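Local coordinates for conserved hypothetical protein (Staphylococcus aureus subsp. aureus, PDB 2AP3) that is of unknown function but belongs to a family of putative cell-wall binding lipoproteins and folds as a long, mostly helical bundle, at residues D107-V110 against K111-E114; R78-E81 against F82-E85. One frame throughout, in Å; residues are numbered along the deposited sequence.

Contact 1: D107-V110 against K111-E114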
loop_
_atom_site.group_PDB
_atom_site.type_symbol
_atom_site.label_atom_id
_atom_site.label_comp_id
_atom_site.label_asym_id
_atom_site.label_seq_id
_atom_site.Cartn_x
_atom_site.Cartn_y
_atom_site.Cartn_z
ATOM N N ASP A 107 27.344 -5.427 19.117
ATOM C CA ASP A 107 28.224 -6.454 19.685
ATOM C C ASP A 107 27.428 -7.635 20.241
ATOM O O ASP A 107 27.810 -8.800 20.054
ATOM C CB ASP A 107 29.102 -5.820 20.771
ATOM C CG ASP A 107 30.097 -6.784 21.372
ATOM O OD1 ASP A 107 29.688 -7.700 22.125
ATOM O OD2 ASP A 107 31.307 -6.583 21.127
ATOM N N ASN A 108 26.320 -7.335 20.909
ATOM C CA ASN A 108 25.498 -8.360 21.548
ATOM C C ASN A 108 24.806 -9.216 20.493
ATOM O O ASN A 108 23.994 -8.730 19.717
ATOM C CB ASN A 108 24.483 -7.698 22.488
ATOM C CG ASN A 108 23.580 -8.699 23.200
ATOM O OD1 ASN A 108 23.083 -9.643 22.605
ATOM N ND2 ASN A 108 23.383 -8.494 24.501
ATOM N N ASP A 109 25.150 -10.497 20.473
ATOM C CA ASP A 109 24.682 -11.379 19.425
ATOM C C ASP A 109 23.189 -11.643 19.467
ATOM O O ASP A 109 22.555 -11.879 18.436
ATOM C CB ASP A 109 25.451 -12.702 19.477
ATOM C CG ASP A 109 26.949 -12.503 19.319
ATOM O OD1 ASP A 109 27.365 -11.830 18.359
ATOM O OD2 ASP A 109 27.718 -12.997 20.167
ATOM N N VAL A 110 22.628 -11.613 20.667
ATOM C CA VAL A 110 21.210 -11.846 20.833
ATOM C C VAL A 110 20.492 -10.641 20.239
ATOM O O VAL A 110 19.526 -10.783 19.491
ATOM C CB VAL A 110 20.840 -11.999 22.315
ATOM C CG1 VAL A 110 19.344 -12.015 22.490
ATOM C CG2 VAL A 110 21.442 -13.278 22.914
ATOM N N LYS A 111 20.991 -9.455 20.586
ATOM C CA LYS A 111 20.338 -8.236 20.125
ATOM C C LYS A 111 20.547 -8.041 18.634
ATOM O O LYS A 111 19.640 -7.565 17.945
ATOM C CB LYS A 111 20.839 -7.026 20.922
ATOM C CG LYS A 111 20.424 -7.029 22.390
ATOM C CD LYS A 111 18.920 -6.839 22.587
ATOM C CE LYS A 111 18.425 -5.538 21.997
ATOM N NZ LYS A 111 16.926 -5.521 21.966
ATOM N N ARG A 112 21.708 -8.433 18.120
ATOM C CA ARG A 112 21.998 -8.312 16.691
ATOM C C ARG A 112 21.053 -9.180 15.830
ATOM O O ARG A 112 20.640 -8.773 14.731
ATOM C CB ARG A 112 23.453 -8.628 16.382
ATOM C CG ARG A 112 23.855 -8.232 14.949
ATOM C CD ARG A 112 25.343 -8.325 14.713
ATOM N NE ARG A 112 25.807 -9.697 14.868
ATOM C CZ ARG A 112 26.461 -10.161 15.927
ATOM N NH1 ARG A 112 26.760 -9.367 16.954
ATOM N NH2 ARG A 112 26.825 -11.434 15.949
ATOM N N LYS A 113 20.706 -10.357 16.334
ATOM C CA LYS A 113 19.754 -11.224 15.618
ATOM C C LYS A 113 18.352 -10.625 15.613
ATOM O O LYS A 113 17.622 -10.754 14.629
ATOM C CB LYS A 113 19.757 -12.651 16.175
ATOM C CG LYS A 113 21.011 -13.406 15.815
ATOM C CD LYS A 113 20.735 -14.876 15.669
ATOM C CE LYS A 113 22.031 -15.682 15.626
ATOM N NZ LYS A 113 22.870 -15.416 14.422
ATOM N N GLU A 114 17.971 -9.956 16.697
ATOM C CA GLU A 114 16.669 -9.302 16.733
ATOM C C GLU A 114 16.602 -8.229 15.637
ATOM O O GLU A 114 15.567 -8.045 14.987
ATOM C CB GLU A 114 16.405 -8.686 18.102
ATOM C CG GLU A 114 16.303 -9.708 19.216
ATOM C CD GLU A 114 15.983 -9.086 20.553
ATOM O OE1 GLU A 114 16.483 -7.977 20.851
ATOM O OE2 GLU A 114 15.232 -9.722 21.318
#
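N108 is the N-cap of helix 109-150, its side chain accepting from K111 N. The capping atom, N108 OD1, takes the K111 N-H at 2.9 Å (N to OD1) in a fairly straight bond of 163°, the donor sitting above the amide carbonyl plane; the same oxygen receives a weaker bond from V110 N. With CG anti to the backbone N, chi1 -180° brings OD1 to the N-H groups of the first turn, and K111 CG lies against the amide, 3.7 Å from N108 CG.

In the backbone, R112 N bonds N108 O at 2.8 Å, the first rung of the helix, and K113 N reaches D109 O at 3.2 Å.

The rest of the contact is largely ionic. K111 NZ, on a chain bent at chi2 and chi3, forms a salt bridge with E114 OE1 at 2.7 Å and is also tied to V195 O near the chain's C-terminal end. D109 and R112 lie side by side, carboxylate and guanidinium planes 85° apart. R112 NH1 also bonds I106 O and, weakly, D107 O, so the guanidinium clasps the incoming chain as well. Both its terminal nitrogens grip D109 OD1 in a salt bridge: NH2 on the anti side, at a doubtfully short distance, and NH1 weakly at 2.9 Å.

Contact 2: R78-E81 against F82-E85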
loop_
_atom_site.group_PDB
_atom_site.type_symbol
_atom_site.label_atom_id
_atom_site.label_comp_id
_atom_site.label_asym_id
_atom_site.label_seq_id
_atom_site.Cartn_x
_atom_site.Cartn_y
_atom_site.Cartn_z
ATOM N N ARG A 78 -8.061 7.061 -10.340
ATOM C CA ARG A 78 -7.668 6.284 -9.165
ATOM C C ARG A 78 -6.320 5.619 -9.385
ATOM O O ARG A 78 -5.444 5.664 -8.527
ATOM C CB ARG A 78 -8.750 5.263 -8.811
ATOM C CG ARG A 78 -9.977 5.939 -8.196
ATOM C CD ARG A 78 -11.088 4.928 -7.865
ATOM N NE ARG A 78 -11.749 4.371 -9.049
ATOM C CZ ARG A 78 -11.999 3.078 -9.234
ATOM N NH1 ARG A 78 -11.657 2.175 -8.319
ATOM N NH2 ARG A 78 -12.621 2.691 -10.346
ATOM N N LEU A 79 -6.122 5.034 -10.567
ATOM C CA LEU A 79 -4.815 4.469 -10.872
ATOM C C LEU A 79 -3.695 5.511 -10.866
ATOM O O LEU A 79 -2.573 5.242 -10.379
ATOM C CB LEU A 79 -4.865 3.773 -12.231
ATOM C CG LEU A 79 -5.683 2.491 -12.263
ATOM C CD1 LEU A 79 -6.008 2.072 -13.702
ATOM C CD2 LEU A 79 -4.969 1.328 -11.490
ATOM N N LYS A 80 -3.974 6.696 -11.386
ATOM C CA LYS A 80 -2.959 7.745 -11.440
ATOM C C LYS A 80 -2.593 8.164 -10.008
ATOM O O LYS A 80 -1.400 8.269 -9.646
ATOM C CB LYS A 80 -3.472 8.929 -12.251
ATOM C CG LYS A 80 -2.480 10.086 -12.406
ATOM C CD LYS A 80 -1.163 9.629 -13.035
ATOM C CE LYS A 80 -1.385 9.137 -14.468
ATOM N NZ LYS A 80 -0.141 8.610 -15.136
ATOM N N GLU A 81 -3.603 8.398 -9.174
ATOM C CA GLU A 81 -3.328 8.746 -7.786
ATOM C C GLU A 81 -2.542 7.628 -7.092
ATOM O O GLU A 81 -1.590 7.892 -6.347
ATOM C CB GLU A 81 -4.650 9.079 -7.061
ATOM C CG GLU A 81 -4.491 9.673 -5.672
ATOM C CD GLU A 81 -3.657 10.955 -5.609
ATOM O OE1 GLU A 81 -3.621 11.768 -6.574
ATOM O OE2 GLU A 81 -3.063 11.165 -4.540
ATOM N N PHE A 82 -2.890 6.366 -7.362
ATOM C CA PHE A 82 -2.185 5.254 -6.721
ATOM C C PHE A 82 -0.697 5.198 -7.078
ATOM O O PHE A 82 0.101 4.717 -6.287
ATOM C CB PHE A 82 -2.889 3.938 -7.011
ATOM C CG PHE A 82 -2.337 2.770 -6.262
ATOM C CD1 PHE A 82 -2.490 2.678 -4.885
ATOM C CD2 PHE A 82 -1.664 1.768 -6.922
ATOM C CE1 PHE A 82 -1.986 1.572 -4.197
ATOM C CE2 PHE A 82 -1.143 0.657 -6.241
ATOM C CZ PHE A 82 -1.309 0.580 -4.870
ATOM N N GLU A 83 -0.329 5.711 -8.251
ATOM C CA GLU A 83 1.097 5.771 -8.643
ATOM C C GLU A 83 1.925 6.445 -7.554
ATOM O O GLU A 83 3.078 6.058 -7.333
ATOM C CB GLU A 83 1.285 6.568 -9.930
ATOM C CG GLU A 83 0.724 5.881 -11.164
ATOM C CD GLU A 83 1.057 6.625 -12.466
ATOM O OE1 GLU A 83 2.132 7.287 -12.538
ATOM O OE2 GLU A 83 0.256 6.560 -13.411
ATOM N N LYS A 84 1.367 7.486 -6.930
ATOM C CA LYS A 84 2.087 8.210 -5.878
ATOM C C LYS A 84 2.429 7.282 -4.704
ATOM O O LYS A 84 3.506 7.400 -4.113
ATOM C CB LYS A 84 1.304 9.439 -5.403
ATOM C CG LYS A 84 1.112 10.514 -6.468
ATOM C CD LYS A 84 0.094 11.530 -5.974
ATOM C CE LYS A 84 -0.296 12.527 -7.042
ATOM N NZ LYS A 84 -1.307 13.530 -6.552
ATOM N N GLU A 85 1.516 6.372 -4.361
ATOM C CA GLU A 85 1.785 5.377 -3.299
ATOM C C GLU A 85 2.890 4.422 -3.740
ATOM O O GLU A 85 3.825 4.139 -2.993
ATOM C CB GLU A 85 0.512 4.613 -2.894
ATOM C CG GLU A 85 0.803 3.457 -1.905
ATOM C CD GLU A 85 -0.453 2.831 -1.305
ATOM O OE1 GLU A 85 -1.530 3.490 -1.319
ATOM O OE2 GLU A 85 -0.366 1.654 -0.845
HETATM O O HOH W 1 -1.732 12.904 -3.471
#
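E83 N is shared between two carbonyls of the preceding turn: it bonds L79 O at 3.1 Å (N to O) and, more weakly, K80 O. F82 N donates to R78 O at 2.9 Å, and K84 N to E81 O, three residues back.

Two ion pairs join side chains three residues apart. K80 NZ meets E83 OE2 at 2.7 Å, coming to the syn side of the carboxylate and 27° out of its plane. The lysine gets there by folding: its chain bends at both chi2 and chi3 (57° and 64°), which lays CD and CE against the same oxygen, while E83 runs extended. In the next pair the roles are exchanged. K84 is stretched out and E81 bends at chi2, so that K84 NZ reaches E81 OE1 at 2.9 Å, again on the syn side. K84 CD rests 3.5 Å from E81 OE2.

F82 is buried, its ring meeting that of Y136 on helix 109-150, and the guanidinium of R78 is bonded to N74 and salt-bridged to E143. With K80-E83 on the outer surface, E81-K84 along the border with helix 33-50 and an aromatic ring in the core, helix 61-96 is amphipathic here, as in a helical bundle, and runs antiparallel to helix 109-150.

How the contacts relate
Contacts 1 and 2 sit on successive helices but at different levels of the bundle. Contact 2 lies partway along helix 61-96, its centre about 10 Å from the centre of the chain; contact 1 starts helix 109-150 about 31 Å from that centre. The two contact centres are about 40 Å apart and their nearest atoms about 24 Å, so they do not touch. Helix 109-150 relates them: it begins at contact 1, and farther along presents H129, Y132, Y136, V140, N141 and E143 to contact 2. The backbone N-H groups of D107 and N108 donate to the carboxylate of D14, tying contact 1 to helix 10-30, whereas contact 2 also packs against helix 33-50, notably at V38.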